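Local coordinates for heme-binding protein A / AI-2 binding protein A (Helicobacter pylori SS1, PDB 6OFQ) that binds peptides in the periplasm as the substrate-binding protein of an ABC transporter and probably delivers them to it for import, at residues G330-M335 against P499-Y504; T342-N347 against I432-N437. All coordinates share one frame; numbering follows the deposited sequence.

How the interactions relate
Interactions 1 and 2 lie in one lobe of this periplasmic binding protein, their centres about 16 Å apart. Interaction 1 pairs strand 332-334 with strand 497-510 in a mixed sheet that also holds strands 283-288, 292-298, 373-380, 400-407 and 423-429. Interaction 2 sets the loop running from strand 332-334 towards helix 357-366 against the turn between strand 423-429 and helix 436-443. In chain order come 330-335, 342-347, 432-437 and 499-504, with both parts of interaction 2 falling between those of interaction 1. The two meet where Tyr502 OH lies 3.3 Å from Tyr346 CE2, so Tyr502 of strand 497-510 packs directly on the loop that follows strand 332-334.

Interaction 1 of 2, residues G330-M335 against P499-Y504; sequences GFAQKM and PLAYPY
Ala332, Gln333 and Lys334 run antiparallel to Pro503, Tyr502 and Ala501, the short strand axes making an angle of 142°. Gln333 and Tyr502 form the hydrogen-bonded pair: Gln333 N donates to Tyr502 O at 3.0 Å, and Tyr502 N to Gln333 O at 2.8 Å. Met335 N to Leu500 O and Tyr504 N to Phe331 O continue the ladder. Leu500 and Ala501 both face Ser294, a classic beta bulge, so here strand 497-510 of the lobe's mixed sheet has strand 332-334 along one edge and strand 292-298 along the other. With CG anti to the backbone N (chi1 -179°), Met335 CG is held between Pro499 CB and Tyr502 CE1, 3.5 Å from each, the proline pair closer than ordinary van der Waals contact. The Met335 and Tyr502 side chains cross at about a right angle. Met335 CA makes a CH-pi contact over one face of the ring, 3.9 Å from its centroid, while SD stands obliquely at 5.1 Å from that centroid, a Met-aromatic contact. Tyr502 OH bonds to Asn337 O and Val336 N. The Phe331-Ala332 peptide lies over one face of the Tyr504 ring, Ala332 N above its centre and Phe331 C toward the rim; Tyr504 CD2 reaches the edge of the Phe331 ring. One water joins Gly330 O to Tyr504 OH; another donates to Phe331 O and Tyr504 O.

Interaction 2 of 2, residues T342-N347 against I432-N437; sequences TIWGYN and IADPDN
Pro435 CD lies over one face of the Trp344 indole, offset toward the rim and 3.7 Å from the centroid of the six-membered ring, a CH-pi contact in which the two side chains cross at about a right angle. At the indole edge, near its plane, Asp434 OD2 lies 3.9 Å from Trp344 CZ2, the carboxylate turned 75° from the ring. Trp344 NE1 has a water acceptor at 2.9 Å, and the same water donates to Asp434 OD2; the direct bond from NE1 to Ala433 O is weak, 3.3 Å long and bent to 128°. Ile343 CG2 touches Pro435 CD at 3.9 Å, the two side chains running past each other in opposite senses. Ile343 to Tyr346 is a type II beta turn with Gly345 at its third position. Asp434 precedes the turn into helix 436-443 and makes a capping bond: its OD1 accepts from Asp436 N at 2.9 Å through the anti lone pair, while OD2 also forms a salt bridge with Arg480. Helix 477-494 supplies that arginine, touches Trp344 through Gln477 and Arg480, and packs Tyr484 on Pro435, so the loop and the start of helix 436-443 meet beside it.

Interaction 1 of 2, residues G330-M335 against P499-Y504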
loop_
_atom_site.group_PDB
_atom_site.type_symbol
_atom_site.label_atom_id
_atom_site.label_comp_id
_atom_site.label_asym_id
_atom_site.label_seq_id
_atom_site.Cartn_x
_atom_site.Cartn_y
_atom_site.Cartn_z
ATOM N N GLY A 330 4.795 -22.392 3.684
ATOM C CA GLY A 330 6.078 -22.078 4.230
ATOM C C GLY A 330 6.717 -20.776 3.783
ATOM O O GLY A 330 7.789 -20.381 4.257
ATOM N N PHE A 331 6.114 -20.133 2.784
ATOM C CA PHE A 331 6.701 -18.923 2.156
ATOM C C PHE A 331 6.302 -17.649 2.936
ATOM O O PHE A 331 5.742 -16.706 2.380
ATOM C CB PHE A 331 6.200 -18.777 0.712
ATOM C CG PHE A 331 6.743 -19.819 -0.214
ATOM C CD1 PHE A 331 7.977 -19.666 -0.831
ATOM C CD2 PHE A 331 5.990 -20.921 -0.524
ATOM C CE1 PHE A 331 8.464 -20.619 -1.737
ATOM C CE2 PHE A 331 6.448 -21.872 -1.420
ATOM C CZ PHE A 331 7.673 -21.734 -2.014
ATOM N N ALA A 332 6.595 -17.656 4.232
ATOM C CA ALA A 332 6.259 -16.546 5.125
ATOM C C ALA A 332 6.963 -16.748 6.443
ATOM O O ALA A 332 7.382 -17.838 6.778
ATOM C CB ALA A 332 4.762 -16.540 5.366
ATOM N N GLN A 333 7.021 -15.704 7.240
ATOM C CA GLN A 333 7.517 -15.736 8.615
ATOM C C GLN A 333 6.385 -15.416 9.575
ATOM O O GLN A 333 5.537 -14.564 9.251
ATOM C CB GLN A 333 8.699 -14.739 8.760
ATOM C CG GLN A 333 9.263 -14.629 10.163
ATOM C CD GLN A 333 10.557 -13.817 10.325
ATOM O OE1 GLN A 333 11.244 -13.561 9.339
ATOM N NE2 GLN A 333 10.932 -13.496 11.575
ATOM N N LYS A 334 6.325 -16.012 10.751
ATOM C CA LYS A 334 5.298 -15.722 11.735
ATOM C C LYS A 334 5.331 -14.243 12.123
ATOM O O LYS A 334 6.402 -13.711 12.449
ATOM C CB LYS A 334 5.547 -16.589 12.971
ATOM C CG LYS A 334 4.643 -16.313 14.161
ATOM C CD LYS A 334 4.685 -17.333 15.298
ATOM C CE LYS A 334 5.916 -18.196 15.412
ATOM N NZ LYS A 334 5.590 -19.319 16.330
ATOM N N MET A 335 4.167 -13.589 12.082
ATOM C CA MET A 335 4.081 -12.191 12.473
ATOM C C MET A 335 4.008 -12.075 13.999
ATOM O O MET A 335 3.317 -12.845 14.688
ATOM C CB MET A 335 2.884 -11.560 11.785
ATOM C CG MET A 335 2.660 -10.082 12.069
ATOM S SD MET A 335 1.218 -9.516 11.130
ATOM C CE MET A 335 1.106 -7.809 11.661
ATOM N N PRO A 499 -2.063 -11.053 14.679
ATOM C CA PRO A 499 -0.953 -11.087 13.699
ATOM C C PRO A 499 -0.878 -12.467 13.049
ATOM O O PRO A 499 -1.012 -13.493 13.740
ATOM C CB PRO A 499 0.294 -10.819 14.517
ATOM C CG PRO A 499 -0.088 -10.950 15.916
ATOM C CD PRO A 499 -1.560 -10.852 16.057
ATOM N N LEU A 500 -0.705 -12.517 11.725
ATOM C CA LEU A 500 -0.610 -13.849 11.076
ATOM C C LEU A 500 0.796 -13.998 10.478
ATOM O O LEU A 500 1.639 -14.765 10.994
ATOM C CB LEU A 500 -1.707 -13.999 10.022
ATOM C CG LEU A 500 -3.119 -14.053 10.591
ATOM C CD1 LEU A 500 -4.070 -13.974 9.447
ATOM C CD2 LEU A 500 -3.327 -15.323 11.389
ATOM N N ALA A 501 1.118 -13.255 9.422
ATOM C CA ALA A 501 2.375 -13.534 8.712
ATOM C C ALA A 501 3.016 -12.299 8.129
ATOM O O ALA A 501 2.371 -11.308 7.812
ATOM C CB ALA A 501 2.097 -14.480 7.562
ATOM N N TYR A 502 4.343 -12.361 7.948
ATOM C CA TYR A 502 5.101 -11.548 7.018
ATOM C C TYR A 502 5.272 -12.414 5.770
ATOM O O TYR A 502 6.243 -13.196 5.762
ATOM C CB TYR A 502 6.450 -11.122 7.598
ATOM C CG TYR A 502 6.339 -10.451 8.936
ATOM C CD1 TYR A 502 5.521 -9.339 9.115
ATOM C CD2 TYR A 502 7.028 -10.958 10.030
ATOM C CE1 TYR A 502 5.438 -8.775 10.378
ATOM C CE2 TYR A 502 6.924 -10.427 11.309
ATOM C CZ TYR A 502 6.085 -9.330 11.479
ATOM O OH TYR A 502 5.946 -8.856 12.744
ATOM N N PRO A 503 4.428 -12.272 4.741
ATOM C CA PRO A 503 4.629 -13.161 3.601
ATOM C C PRO A 503 5.882 -12.798 2.850
ATOM O O PRO A 503 6.231 -11.612 2.744
ATOM C CB PRO A 503 3.410 -12.891 2.712
ATOM C CG PRO A 503 2.396 -12.289 3.639
ATOM C CD PRO A 503 3.187 -11.480 4.655
ATOM N N TYR A 504 6.567 -13.791 2.334
ATOM C CA TYR A 504 7.659 -13.504 1.433
ATOM C C TYR A 504 7.084 -12.904 0.141
ATOM O O TYR A 504 5.919 -13.171 -0.206
ATOM C CB TYR A 504 8.330 -14.827 1.038
ATOM C CG TYR A 504 9.022 -15.558 2.133
ATOM C CD1 TYR A 504 9.334 -15.005 3.340
ATOM C CD2 TYR A 504 9.400 -16.870 1.902
ATOM C CE1 TYR A 504 9.978 -15.744 4.331
ATOM C CE2 TYR A 504 10.045 -17.618 2.853
ATOM C CZ TYR A 504 10.290 -17.074 4.060
ATOM O OH TYR A 504 10.946 -17.837 5.027
HETATM O O HOH W 1 10.415 -20.722 5.196
HETATM O O HOH W 2 4.329 -15.374 0.234
#

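Interaction 2 of 2, residues T342-N347 against I432-N437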
loop_
_atom_site.group_PDB
_atom_site.type_symbol
_atom_site.label_atom_id
_atom_site.label_comp_id
_atom_site.label_asym_id
_atom_site.label_seq_id
_atom_site.Cartn_x
_atom_site.Cartn_y
_atom_site.Cartn_z
ATOM N N THR A 342 12.297 -6.567 8.314
ATOM C CA THR A 342 13.076 -5.848 7.295
ATOM C C THR A 342 13.088 -4.339 7.542
ATOM O O THR A 342 13.860 -3.707 6.844
ATOM C CB THR A 342 12.497 -6.161 5.928
ATOM O OG1 THR A 342 11.047 -6.135 6.048
ATOM C CG2 THR A 342 12.906 -7.549 5.518
ATOM N N ILE A 343 12.317 -3.808 8.469
ATOM C CA ILE A 343 12.347 -2.405 8.801
ATOM C C ILE A 343 13.021 -2.276 10.170
ATOM O O ILE A 343 12.751 -3.018 11.105
ATOM C CB ILE A 343 10.917 -1.862 8.778
ATOM C CG1 ILE A 343 10.274 -2.069 7.419
ATOM C CG2 ILE A 343 10.896 -0.385 9.180
ATOM C CD1 ILE A 343 8.828 -1.640 7.378
ATOM N N TRP A 344 13.793 -1.192 10.254
ATOM C CA TRP A 344 14.372 -0.847 11.519
ATOM C C TRP A 344 13.363 -0.580 12.626
ATOM O O TRP A 344 12.210 -0.209 12.349
ATOM C CB TRP A 344 15.278 0.375 11.396
ATOM C CG TRP A 344 14.608 1.696 11.043
ATOM C CD1 TRP A 344 14.328 2.140 9.788
ATOM C CD2 TRP A 344 14.045 2.647 11.948
ATOM N NE1 TRP A 344 13.702 3.373 9.839
ATOM C CE2 TRP A 344 13.528 3.703 11.156
ATOM C CE3 TRP A 344 13.941 2.739 13.347
ATOM C CZ2 TRP A 344 12.947 4.837 11.674
ATOM C CZ3 TRP A 344 13.347 3.928 13.847
ATOM C CH2 TRP A 344 12.826 4.898 13.030
ATOM N N GLY A 345 13.752 -0.786 13.886
ATOM C CA GLY A 345 12.872 -0.482 15.001
ATOM C C GLY A 345 11.986 -1.624 15.454
ATOM O O GLY A 345 11.298 -1.534 16.475
ATOM N N TYR A 346 12.044 -2.759 14.758
ATOM C CA TYR A 346 11.296 -3.951 15.081
ATOM C C TYR A 346 11.699 -4.467 16.453
ATOM O O TYR A 346 12.904 -4.474 16.776
ATOM C CB TYR A 346 11.595 -5.047 14.071
ATOM C CG TYR A 346 10.841 -6.346 14.170
ATOM C CD1 TYR A 346 11.296 -7.421 14.939
ATOM C CD2 TYR A 346 9.693 -6.537 13.442
ATOM C CE1 TYR A 346 10.651 -8.622 15.003
ATOM C CE2 TYR A 346 8.962 -7.724 13.547
ATOM C CZ TYR A 346 9.470 -8.762 14.265
ATOM O OH TYR A 346 8.758 -9.932 14.329
ATOM N N ASN A 347 10.712 -4.843 17.270
ATOM C CA ASN A 347 10.996 -5.240 18.621
ATOM C C ASN A 347 11.198 -6.759 18.601
ATOM O O ASN A 347 10.247 -7.555 18.640
ATOM C CB ASN A 347 9.863 -4.830 19.562
ATOM C CG ASN A 347 10.233 -5.012 21.015
ATOM O OD1 ASN A 347 10.989 -5.943 21.306
ATOM N ND2 ASN A 347 9.727 -4.195 21.919
ATOM N N ILE A 432 7.108 3.209 2.645
ATOM C CA ILE A 432 8.403 3.779 3.046
ATOM C C ILE A 432 8.955 2.811 4.089
ATOM O O ILE A 432 8.187 2.154 4.775
ATOM C CB ILE A 432 8.228 5.220 3.551
ATOM C CG1 ILE A 432 7.519 5.280 4.891
ATOM C CG2 ILE A 432 7.622 6.075 2.448
ATOM C CD1 ILE A 432 7.496 6.665 5.511
ATOM N N ALA A 433 10.280 2.823 4.231
ATOM C CA ALA A 433 10.886 1.958 5.251
ATOM C C ALA A 433 10.985 2.703 6.583
ATOM O O ALA A 433 12.048 3.171 6.993
ATOM C CB ALA A 433 12.262 1.435 4.770
ATOM N N ASP A 434 9.856 2.820 7.302
ATOM C CA ASP A 434 9.796 3.650 8.491
ATOM C C ASP A 434 8.630 3.062 9.264
ATOM O O ASP A 434 7.506 2.949 8.764
ATOM C CB ASP A 434 9.539 5.113 8.147
ATOM C CG ASP A 434 9.751 6.029 9.338
ATOM O OD1 ASP A 434 8.975 5.894 10.287
ATOM O OD2 ASP A 434 10.679 6.881 9.251
ATOM N N PRO A 435 8.817 2.753 10.545
ATOM C CA PRO A 435 7.684 2.269 11.363
ATOM C C PRO A 435 6.452 3.141 11.355
ATOM O O PRO A 435 5.336 2.615 11.552
ATOM C CB PRO A 435 8.295 2.093 12.769
ATOM C CG PRO A 435 9.762 1.873 12.502
ATOM C CD PRO A 435 10.059 2.787 11.367
ATOM N N ASP A 436 6.626 4.431 11.174
ATOM C CA ASP A 436 5.462 5.313 11.164
ATOM C C ASP A 436 4.385 4.902 10.161
ATOM O O ASP A 436 3.174 5.004 10.424
ATOM C CB ASP A 436 5.899 6.753 10.879
ATOM C CG ASP A 436 4.760 7.761 10.956
ATOM O OD1 ASP A 436 4.205 8.032 9.871
ATOM O OD2 ASP A 436 4.510 8.304 12.015
ATOM N N ASN A 437 4.839 4.386 9.026
ATOM C CA ASN A 437 3.962 4.034 7.877
ATOM C C ASN A 437 3.058 2.842 8.242
ATOM O O ASN A 437 2.075 2.612 7.498
ATOM C CB ASN A 437 4.831 3.772 6.646
ATOM C CG ASN A 437 4.041 3.325 5.410
ATOM O OD1 ASN A 437 4.209 2.169 4.973
ATOM N ND2 ASN A 437 3.220 4.164 4.844
HETATM O O HOH W 3 13.294 5.877 8.359
#